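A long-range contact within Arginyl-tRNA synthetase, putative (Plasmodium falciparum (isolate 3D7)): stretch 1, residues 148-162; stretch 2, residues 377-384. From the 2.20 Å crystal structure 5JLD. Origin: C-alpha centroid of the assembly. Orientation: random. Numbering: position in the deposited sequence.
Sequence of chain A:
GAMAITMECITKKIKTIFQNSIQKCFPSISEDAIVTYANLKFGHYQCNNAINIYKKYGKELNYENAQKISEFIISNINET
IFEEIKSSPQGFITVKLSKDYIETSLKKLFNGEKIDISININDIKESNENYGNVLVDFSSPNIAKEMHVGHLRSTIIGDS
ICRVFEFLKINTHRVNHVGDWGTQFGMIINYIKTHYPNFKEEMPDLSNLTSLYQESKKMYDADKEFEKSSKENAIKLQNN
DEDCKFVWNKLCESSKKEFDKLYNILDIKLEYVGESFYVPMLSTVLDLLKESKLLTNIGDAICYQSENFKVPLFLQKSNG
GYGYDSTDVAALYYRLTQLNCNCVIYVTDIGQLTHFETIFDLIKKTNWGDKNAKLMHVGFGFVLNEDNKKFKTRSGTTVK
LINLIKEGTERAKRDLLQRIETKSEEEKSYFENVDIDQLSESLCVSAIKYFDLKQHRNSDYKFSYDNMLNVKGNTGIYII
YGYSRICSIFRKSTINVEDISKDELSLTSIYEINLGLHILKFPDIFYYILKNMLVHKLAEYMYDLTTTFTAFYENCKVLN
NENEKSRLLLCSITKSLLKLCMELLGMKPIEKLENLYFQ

Stretch 1, residues 148-162: HVGHLRSTIIGDSIC
Stretch 2 (377-384) HVGFGFVL

Stretch 1 is helical from Val-149 through Cys-162, and the helix continues beyond the stretch; His-148 is at the N-cap position. Phi/psi values stay near -60/-45, and i+4 to i backbone hydrogen bonds run throughout. Stretch 2 opens with the last part of a strand, His-377 to Phe-380, followed by an extended segment. The helix and strand axes approach to 9.7 Å, with 135° between their N-to-C directions. Chain order therefore runs oppositely across the contact: Val-149 lies by Val-383 (CA to CA 6.7 Å), and Ser-154 by Phe-380 (CA to CA 7.6 Å).

Val-149, Arg-153, Ile-157 and Ile-161 point toward stretch 2, as helical spacing of four places them on one face. Phe-380 has the most area covered by the other stretch, 106 Å². Its chi1 is p (57°) and chi2 is 79°, which sets the ring against the helix backbone. Phe-380 CZ lies 3.4 Å from Gly-150 O, and Phe-380 CE2 lies 3.4 Å from Ser-154 CB. Gly-150 has no side chain; an ideal CB there would clash with His-148 CE1.

Arg-153 is extended, with chi1 to chi3 all t. Arg-153 CG sits over the face of the Phe-380 ring, 4.3 Å from its centroid, in a CH-pi contact. The extension also carries Arg-153 NH1 to Gly-381 O at 2.9 Å. This hydrogen bond is weak, with an N-H...O angle of 131°. The guanidinium also bonds elsewhere in the structure.

Apolar contacts flank this centre. Val-149 (chi1 p) puts CG2 3.6 Å from CB of Val-383 (chi1 t). Ile-157 (chi1 m, chi2 t) reaches Phe-380 CB with CD1 at 3.8 Å, and Val-378 CG1 with CG2 at 4.2 Å. Ile-161 repeats the m, t rotamer, and its CD1 is 4.3 Å from CG1 of Val-378 (chi1 t).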

# COMPACT_ATOMS: atom_id res chain seq x y z
N HIS A 148 -19.54 -2.11 -2.82
CA HIS A 148 -19.73 -0.97 -1.92
C HIS A 148 -18.41 -0.29 -1.59
O HIS A 148 -17.33 -0.76 -1.97
CB HIS A 148 -20.44 -1.39 -0.63
CG HIS A 148 -19.77 -2.51 0.11
ND1 HIS A 148 -18.46 -2.43 0.55
CD2 HIS A 148 -20.22 -3.73 0.49
CE1 HIS A 148 -18.14 -3.55 1.17
NE2 HIS A 148 -19.19 -4.36 1.14
N VAL A 149 -18.51 0.82 -0.86
CA VAL A 149 -17.37 1.67 -0.56
C VAL A 149 -16.22 0.93 0.15
O VAL A 149 -15.05 1.26 -0.05
CB VAL A 149 -17.82 2.90 0.27
CG1 VAL A 149 -18.25 2.49 1.67
CG2 VAL A 149 -16.72 3.93 0.33
N GLY A 150 -16.55 -0.10 0.93
CA GLY A 150 -15.52 -0.95 1.51
C GLY A 150 -14.70 -1.66 0.45
O GLY A 150 -13.47 -1.71 0.53
N HIS A 151 -15.38 -2.22 -0.56
CA HIS A 151 -14.70 -2.84 -1.70
C HIS A 151 -13.79 -1.82 -2.39
O HIS A 151 -12.69 -2.15 -2.81
CB HIS A 151 -15.71 -3.39 -2.71
CG HIS A 151 -16.52 -4.54 -2.20
ND1 HIS A 151 -17.87 -4.66 -2.45
CD2 HIS A 151 -16.17 -5.63 -1.48
CE1 HIS A 151 -18.32 -5.78 -1.90
NE2 HIS A 151 -17.31 -6.38 -1.30
N LEU A 152 -14.28 -0.60 -2.51
CA LEU A 152 -13.52 0.48 -3.13
C LEU A 152 -12.23 0.74 -2.37
O LEU A 152 -11.14 0.77 -2.94
CB LEU A 152 -14.34 1.76 -3.20
CG LEU A 152 -13.63 2.98 -3.79
CD1 LEU A 152 -13.25 2.74 -5.25
CD2 LEU A 152 -14.48 4.21 -3.65
N ARG A 153 -12.37 0.93 -1.06
CA ARG A 153 -11.21 1.15 -0.20
C ARG A 153 -10.20 0.01 -0.32
O ARG A 153 -9.00 0.24 -0.46
CB ARG A 153 -11.65 1.30 1.25
CG ARG A 153 -10.48 1.64 2.18
CD ARG A 153 -10.97 2.28 3.48
NE ARG A 153 -9.93 3.10 4.10
CZ ARG A 153 -10.01 3.62 5.31
NH1 ARG A 153 -11.09 3.41 6.05
NH2 ARG A 153 -9.01 4.36 5.78
N SER A 154 -10.69 -1.23 -0.27
CA SER A 154 -9.82 -2.39 -0.39
C SER A 154 -9.08 -2.38 -1.73
O SER A 154 -7.90 -2.75 -1.83
CB SER A 154 -10.62 -3.69 -0.24
OG SER A 154 -9.77 -4.81 -0.43
N THR A 155 -9.80 -1.94 -2.75
CA THR A 155 -9.29 -1.91 -4.12
C THR A 155 -8.14 -0.91 -4.21
O THR A 155 -7.06 -1.23 -4.72
CB THR A 155 -10.42 -1.56 -5.11
OG1 THR A 155 -11.47 -2.52 -4.99
CG2 THR A 155 -9.94 -1.54 -6.56
N ILE A 156 -8.37 0.29 -3.66
CA ILE A 156 -7.40 1.39 -3.65
C ILE A 156 -6.12 1.09 -2.85
O ILE A 156 -4.97 1.25 -3.35
CB ILE A 156 -8.07 2.66 -3.10
CG1 ILE A 156 -9.20 3.08 -4.05
CG2 ILE A 156 -7.06 3.78 -2.91
CD1 ILE A 156 -10.13 4.15 -3.51
N ILE A 157 -6.33 0.64 -1.61
CA ILE A 157 -5.20 0.23 -0.77
C ILE A 157 -4.38 -0.89 -1.43
O ILE A 157 -3.14 -0.79 -1.58
CB ILE A 157 -5.70 -0.24 0.61
CG1 ILE A 157 -6.34 0.94 1.37
CG2 ILE A 157 -4.58 -0.90 1.38
CD1 ILE A 157 -6.85 0.57 2.76
N GLY A 158 -5.08 -1.96 -1.84
CA GLY A 158 -4.41 -3.11 -2.43
C GLY A 158 -3.62 -2.72 -3.67
O GLY A 158 -2.46 -3.14 -3.85
N ASP A 159 -4.21 -1.90 -4.52
CA ASP A 159 -3.51 -1.51 -5.72
C ASP A 159 -2.25 -0.70 -5.36
O ASP A 159 -1.19 -0.92 -5.97
CB ASP A 159 -4.40 -0.71 -6.67
CG ASP A 159 -3.64 -0.29 -7.91
OD1 ASP A 159 -3.33 -1.19 -8.74
OD2 ASP A 159 -3.30 0.92 -8.03
N SER A 160 -2.36 0.21 -4.39
CA SER A 160 -1.14 0.94 -3.97
C SER A 160 -0.03 -0.00 -3.50
O SER A 160 1.13 0.12 -3.93
CB SER A 160 -1.46 1.96 -2.86
OG SER A 160 -0.39 2.88 -2.77
N ILE A 161 -0.38 -0.96 -2.65
CA ILE A 161 0.61 -1.95 -2.19
C ILE A 161 1.27 -2.71 -3.36
O ILE A 161 2.52 -2.89 -3.41
CB ILE A 161 -0.06 -2.93 -1.21
CG1 ILE A 161 -0.41 -2.17 0.08
CG2 ILE A 161 0.85 -4.16 -0.93
CD1 ILE A 161 -1.34 -2.89 1.06
N CYS A 162 0.45 -3.13 -4.32
CA CYS A 162 0.99 -3.82 -5.49
C CYS A 162 1.97 -2.93 -6.25
O CYS A 162 3.03 -3.38 -6.66
CB CYS A 162 -0.13 -4.26 -6.44
SG CYS A 162 -1.16 -5.59 -5.72
N HIS A 377 -2.07 -9.42 7.54
CA HIS A 377 -3.39 -8.87 7.40
C HIS A 377 -3.28 -7.35 7.39
O HIS A 377 -2.71 -6.77 8.31
CB HIS A 377 -4.28 -9.33 8.53
CG HIS A 377 -5.68 -8.82 8.42
ND1 HIS A 377 -6.12 -7.72 9.14
CD2 HIS A 377 -6.73 -9.23 7.67
CE1 HIS A 377 -7.39 -7.49 8.84
NE2 HIS A 377 -7.78 -8.39 7.95
N VAL A 378 -3.82 -6.72 6.35
CA VAL A 378 -3.89 -5.27 6.22
C VAL A 378 -5.35 -4.83 6.35
O VAL A 378 -6.13 -4.89 5.39
CB VAL A 378 -3.32 -4.77 4.86
CG1 VAL A 378 -3.51 -3.28 4.71
CG2 VAL A 378 -1.84 -5.15 4.70
N GLY A 379 -5.71 -4.37 7.55
CA GLY A 379 -7.09 -4.03 7.86
C GLY A 379 -7.44 -2.61 7.50
O GLY A 379 -6.57 -1.74 7.51
N PHE A 380 -8.71 -2.35 7.18
CA PHE A 380 -9.12 -0.95 7.02
C PHE A 380 -10.46 -0.70 7.72
O PHE A 380 -11.26 -1.61 7.91
CB PHE A 380 -9.22 -0.55 5.54
CG PHE A 380 -10.15 -1.41 4.73
CD1 PHE A 380 -11.53 -1.22 4.78
CD2 PHE A 380 -9.65 -2.41 3.90
CE1 PHE A 380 -12.40 -2.02 4.04
CE2 PHE A 380 -10.52 -3.21 3.16
CZ PHE A 380 -11.89 -3.02 3.23
N GLY A 381 -10.69 0.56 8.09
CA GLY A 381 -11.92 0.95 8.75
C GLY A 381 -13.06 1.30 7.82
O GLY A 381 -12.95 1.20 6.59
N PHE A 382 -14.18 1.70 8.41
CA PHE A 382 -15.37 2.07 7.67
C PHE A 382 -15.27 3.44 7.02
O PHE A 382 -14.73 4.38 7.60
CB PHE A 382 -16.58 2.05 8.60
CG PHE A 382 -16.79 0.74 9.28
CD1 PHE A 382 -17.51 -0.27 8.67
CD2 PHE A 382 -16.23 0.50 10.52
CE1 PHE A 382 -17.69 -1.49 9.29
CE2 PHE A 382 -16.40 -0.72 11.15
CZ PHE A 382 -17.13 -1.71 10.53
N VAL A 383 -15.81 3.55 5.81
CA VAL A 383 -16.07 4.85 5.21
C VAL A 383 -17.49 5.26 5.59
O VAL A 383 -18.42 4.47 5.43
CB VAL A 383 -15.92 4.80 3.69
CG1 VAL A 383 -16.08 6.20 3.10
CG2 VAL A 383 -14.56 4.20 3.33
N LEU A 384 -17.67 6.47 6.11
CA LEU A 384 -19.00 6.85 6.58
C LEU A 384 -19.56 8.03 5.79
O LEU A 384 -20.51 7.88 5.01
CB LEU A 384 -18.98 7.19 8.08
CG LEU A 384 -17.91 8.12 8.65
CD1 LEU A 384 -18.41 9.59 8.70
CD2 LEU A 384 -17.41 7.65 10.01